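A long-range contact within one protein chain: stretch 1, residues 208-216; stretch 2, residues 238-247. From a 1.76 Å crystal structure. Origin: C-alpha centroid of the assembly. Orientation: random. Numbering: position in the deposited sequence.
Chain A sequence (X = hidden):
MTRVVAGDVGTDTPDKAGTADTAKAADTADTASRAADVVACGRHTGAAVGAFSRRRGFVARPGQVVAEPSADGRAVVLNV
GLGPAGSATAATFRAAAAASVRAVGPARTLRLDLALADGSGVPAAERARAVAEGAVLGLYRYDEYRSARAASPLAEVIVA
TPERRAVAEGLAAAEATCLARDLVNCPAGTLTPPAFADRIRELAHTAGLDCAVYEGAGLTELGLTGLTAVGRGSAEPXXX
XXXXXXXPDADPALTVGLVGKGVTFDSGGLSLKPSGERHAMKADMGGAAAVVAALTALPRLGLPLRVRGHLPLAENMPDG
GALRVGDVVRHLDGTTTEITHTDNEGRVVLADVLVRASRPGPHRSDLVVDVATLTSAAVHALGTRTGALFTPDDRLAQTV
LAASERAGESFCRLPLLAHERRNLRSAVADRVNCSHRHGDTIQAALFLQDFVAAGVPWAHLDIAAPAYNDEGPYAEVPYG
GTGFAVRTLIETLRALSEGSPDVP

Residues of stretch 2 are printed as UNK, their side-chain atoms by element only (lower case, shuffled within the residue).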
# COMPACT_ATOMS: atom_id res chain seq x y z
N GLY A 208 -35.46 36.37 -13.54
CA GLY A 208 -36.25 35.77 -14.60
C GLY A 208 -35.33 35.25 -15.69
O GLY A 208 -35.54 35.52 -16.87
N LEU A 209 -34.25 34.57 -15.30
CA LEU A 209 -33.59 33.65 -16.22
C LEU A 209 -34.60 32.54 -16.47
O LEU A 209 -35.30 32.14 -15.55
CB LEU A 209 -32.32 33.05 -15.59
CG LEU A 209 -31.17 33.99 -15.23
CD1 LEU A 209 -30.12 33.28 -14.38
CD2 LEU A 209 -30.54 34.58 -16.47
N ASP A 210 -34.70 32.05 -17.70
CA ASP A 210 -35.56 30.89 -17.98
C ASP A 210 -34.91 29.68 -17.31
O ASP A 210 -33.68 29.53 -17.35
CB ASP A 210 -35.73 30.64 -19.48
CG ASP A 210 -36.28 31.84 -20.22
OD1 ASP A 210 -37.32 32.38 -19.79
OD2 ASP A 210 -35.66 32.24 -21.23
N CYS A 211 -35.73 28.85 -16.67
CA CYS A 211 -35.24 27.68 -15.96
C CYS A 211 -36.19 26.50 -16.15
O CYS A 211 -37.41 26.62 -15.90
CB CYS A 211 -35.06 27.98 -14.48
SG CYS A 211 -34.43 26.60 -13.48
N ALA A 212 -35.64 25.38 -16.62
CA ALA A 212 -36.35 24.12 -16.76
C ALA A 212 -35.63 23.08 -15.93
O ALA A 212 -34.41 22.91 -16.09
CB ALA A 212 -36.38 23.68 -18.22
N VAL A 213 -36.37 22.40 -15.05
CA VAL A 213 -35.84 21.32 -14.23
C VAL A 213 -36.46 20.00 -14.68
O VAL A 213 -37.68 19.89 -14.75
CB VAL A 213 -36.17 21.53 -12.75
CG1 VAL A 213 -35.69 20.34 -11.92
CG2 VAL A 213 -35.54 22.83 -12.26
N TYR A 214 -35.61 19.03 -15.00
CA TYR A 214 -36.05 17.73 -15.47
C TYR A 214 -35.77 16.68 -14.39
O TYR A 214 -34.68 16.64 -13.81
CB TYR A 214 -35.36 17.35 -16.78
CG TYR A 214 -35.69 18.29 -17.92
CD1 TYR A 214 -34.95 19.45 -18.13
CD2 TYR A 214 -36.74 18.02 -18.80
CE1 TYR A 214 -35.23 20.32 -19.17
CE2 TYR A 214 -37.04 18.89 -19.86
CZ TYR A 214 -36.28 20.04 -20.03
OH TYR A 214 -36.54 20.92 -21.06
N GLU A 215 -36.79 15.87 -14.11
CA GLU A 215 -36.75 14.87 -13.06
C GLU A 215 -37.63 13.69 -13.46
O GLU A 215 -38.55 13.86 -14.25
CB GLU A 215 -37.26 15.47 -11.74
CG GLU A 215 -38.67 16.06 -11.80
CD GLU A 215 -39.07 16.81 -10.53
OE1 GLU A 215 -39.45 16.16 -9.53
OE2 GLU A 215 -39.03 18.06 -10.53
N GLY A 216 -37.34 12.51 -12.91
CA GLY A 216 -38.18 11.33 -13.12
C GLY A 216 -38.41 11.01 -14.59
O GLY A 216 -37.46 10.98 -15.38
N UNK A 238 -31.28 11.73 -9.67
CA UNK A 238 -30.59 12.78 -10.42
C UNK A 238 -31.56 13.85 -10.93
O UNK A 238 -32.79 13.67 -10.87
c UNK A 238 -29.95 12.02 -11.58
c UNK A 238 -30.87 10.86 -11.80
c UNK A 238 -31.37 10.47 -10.44
N UNK A 239 -30.99 14.98 -11.35
CA UNK A 239 -31.73 16.11 -11.92
C UNK A 239 -30.94 16.62 -13.11
O UNK A 239 -29.71 16.48 -13.16
n UNK A 239 -35.21 14.28 -9.16
c UNK A 239 -32.75 16.91 -9.68
c UNK A 239 -31.89 17.24 -10.90
c UNK A 239 -35.60 15.41 -8.56
n UNK A 239 -35.14 16.60 -8.94
c UNK A 239 -34.22 16.86 -10.06
n UNK A 239 -36.48 15.33 -7.57
N UNK A 240 -31.64 17.24 -14.05
CA UNK A 240 -30.98 17.99 -15.11
C UNK A 240 -31.66 19.34 -15.22
O UNK A 240 -32.90 19.40 -15.30
o UNK A 240 -28.82 20.05 -20.81
c UNK A 240 -28.53 18.89 -18.73
c UNK A 240 -30.73 19.17 -19.68
c UNK A 240 -31.07 17.24 -16.44
c UNK A 240 -29.36 19.37 -19.74
c UNK A 240 -30.47 17.98 -17.59
c UNK A 240 -31.27 18.48 -18.61
c UNK A 240 -29.09 18.19 -17.66
N UNK A 241 -30.86 20.40 -15.21
CA UNK A 241 -31.38 21.78 -15.22
C UNK A 241 -30.80 22.56 -16.40
O UNK A 241 -29.60 22.52 -16.66
c UNK A 241 -31.74 23.90 -13.88
c UNK A 241 -31.07 22.52 -13.89
c UNK A 241 -31.56 21.70 -12.71
N UNK A 242 -31.68 23.27 -17.10
CA UNK A 242 -31.24 24.21 -18.14
C UNK A 242 -31.67 25.61 -17.72
O UNK A 242 -32.82 25.83 -17.31
c UNK A 242 -31.76 23.82 -19.53
c UNK A 242 -31.38 22.20 -21.50
o UNK A 242 -30.58 21.49 -22.14
c UNK A 242 -30.92 22.70 -20.14
o UNK A 242 -32.52 22.49 -21.92
N UNK A 243 -30.72 26.54 -17.81
CA UNK A 243 -30.83 27.87 -17.21
C UNK A 243 -30.40 28.82 -18.32
O UNK A 243 -29.26 28.73 -18.76
c UNK A 243 -29.89 27.94 -15.99
c UNK A 243 -29.81 29.19 -15.12
c UNK A 243 -28.70 29.07 -14.08
c UNK A 243 -31.13 29.42 -14.42
N UNK A 244 -31.29 29.69 -18.79
CA UNK A 244 -31.00 30.54 -19.95
C UNK A 244 -31.10 32.06 -19.70
O UNK A 244 -32.13 32.55 -19.21
c UNK A 244 -31.52 30.90 -22.40
o UNK A 244 -31.84 28.75 -21.37
c UNK A 244 -31.92 30.16 -21.14
N UNK A 245 -30.03 32.77 -20.06
CA UNK A 245 -30.01 34.23 -20.10
C UNK A 245 -30.26 34.68 -21.54
O UNK A 245 -29.48 34.38 -22.44
c UNK A 245 -29.06 38.55 -19.20
c UNK A 245 -28.49 36.26 -19.78
c UNK A 245 -28.11 39.02 -20.10
c UNK A 245 -28.68 34.77 -19.61
c UNK A 245 -27.55 36.76 -20.68
c UNK A 245 -29.24 37.18 -19.04
o UNK A 245 -27.90 40.38 -20.26
c UNK A 245 -27.36 38.13 -20.84
N UNK A 246 -31.36 35.40 -21.74
CA UNK A 246 -31.79 35.80 -23.08
C UNK A 246 -32.27 37.24 -23.02
O UNK A 246 -33.47 37.47 -22.98
c UNK A 246 -32.98 34.71 -25.08
o UNK A 246 -33.54 33.69 -25.54
c UNK A 246 -32.92 34.85 -23.56
o UNK A 246 -32.48 35.60 -25.81
N UNK A 247 -31.33 38.21 -23.06
CA UNK A 247 -31.65 39.60 -22.76
C UNK A 247 -32.48 40.30 -23.83
O UNK A 247 -32.22 40.10 -25.01
c UNK A 247 -30.27 40.25 -22.68
c UNK A 247 -29.46 39.49 -23.68
c UNK A 247 -30.02 38.09 -23.71
O HOH W 1 -34.67 31.24 -23.86
O HOH W 2 -35.13 23.07 -21.49
O HOH W 3 -34.83 11.81 -11.55

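Position 238 carries three side-chain carbons that close a ring onto the backbone N; the ring makes no contact with stretch 1, but the carbonyl O receives a hydrogen bond from water 3 at 2.8 Å, and the same water accepts one from Gly 216 N at 2.9 Å. The closed ring identifies Pro 238.

Position 239 has three carbons, a nitrogen, and then a carbon bearing two further nitrogens, a guanidinium. Although its CA-to-CB bond points sideways, the end of the chain comes nearer, and Glu 215 CB lies over one guanidinium face. This is Arg 239, with its NH1 3.5 Å from Glu 215 CB. Glu 215 OE1 and Arg 239 NH2 form a long salt bridge at 3.7 Å; because the oxygen lies well out of the guanidinium plane, it is charge attraction without a directed N-H. Arg 239 NH1 instead donates to Pro 238 O at 3.0 Å.

At 240, one carbon leads to a six-carbon ring bearing one oxygen. A ring carbon packs 3.8 Å from Tyr 214 CD1, and the terminal oxygen is a phenol hydroxyl, so this is Tyr 240.

Position 241 shows one carbon carrying two others, a beta-branched, wholly apolar pattern. One branch carbon lies 3.8 Å from Cys 211 SG and the other 4.2 Å from Val 213 CG2; this is Val 241, and the two carbons are its CG1 and CG2 respectively.

Position 242 has three carbons in line, the third carrying two oxygens. Water 2 links one of these oxygens (2.7 Å, water donating) with Tyr 214 OH (2.6 Å). Two carbons before the carboxylate exclude aspartate, so this is Glu 242, and the water-linked oxygen is OE1. The other oxygen, Glu 242 OE2, accepts from Tyr 240 OH at 2.6 Å.

Position 243 holds four carbons forked at the second. One terminal carbon meets Leu 209 CD1 at 4.0 Å and Cys 211 CB at 4.2 Å; this is Leu 243, and that carbon is CD1.

At 244, a carbon bears one oxygen and one carbon, and this CB lies 4.2 Å from Asp 210 CB. Valine would have the same shape but no oxygen; the hydroxyl, hydrogen-bonded elsewhere in the structure, supports Thr 244.

Position 245 repeats the pattern of one carbon and a six-carbon ring with an oxygen. Leu 209 CD2 approaches its CB to 3.7 Å and sits at the ring edge: Tyr 245.

Position 246 has two carbons, the second carrying two oxygens. Water 1 donates to one of these oxygens at 3.2 Å and to Asp 210 OD2 at 3.0 Å, bridging two like-charged groups. This is Asp 246, the oxygen being OD2.

Position 247 again closes three carbons onto N, out of reach of stretch 1: Pro 247.

The contact is an antiparallel strand pair, with axes at 168°. Reciprocal hydrogen bonds run Asp 210 N to Thr 244 O (3.0 Å) and Thr 244 N to Asp 210 O (2.8 Å); Ala 212 N to Glu 242 O and Glu 242 N to Ala 212 O (both 2.9 Å); Tyr 214 N to Tyr 240 O (2.8 Å) and Tyr 240 N to Tyr 214 O (3.1 Å). Cys 211, Val 213, Val 241 and Leu 243 share one apolar face; the side chains of Asp 210, Ala 212, Tyr 214, Tyr 240, Glu 242 and Thr 244 lie on the other, which is mixed in character.

Stretch 2, residues 238-247: PRYVELTYDP
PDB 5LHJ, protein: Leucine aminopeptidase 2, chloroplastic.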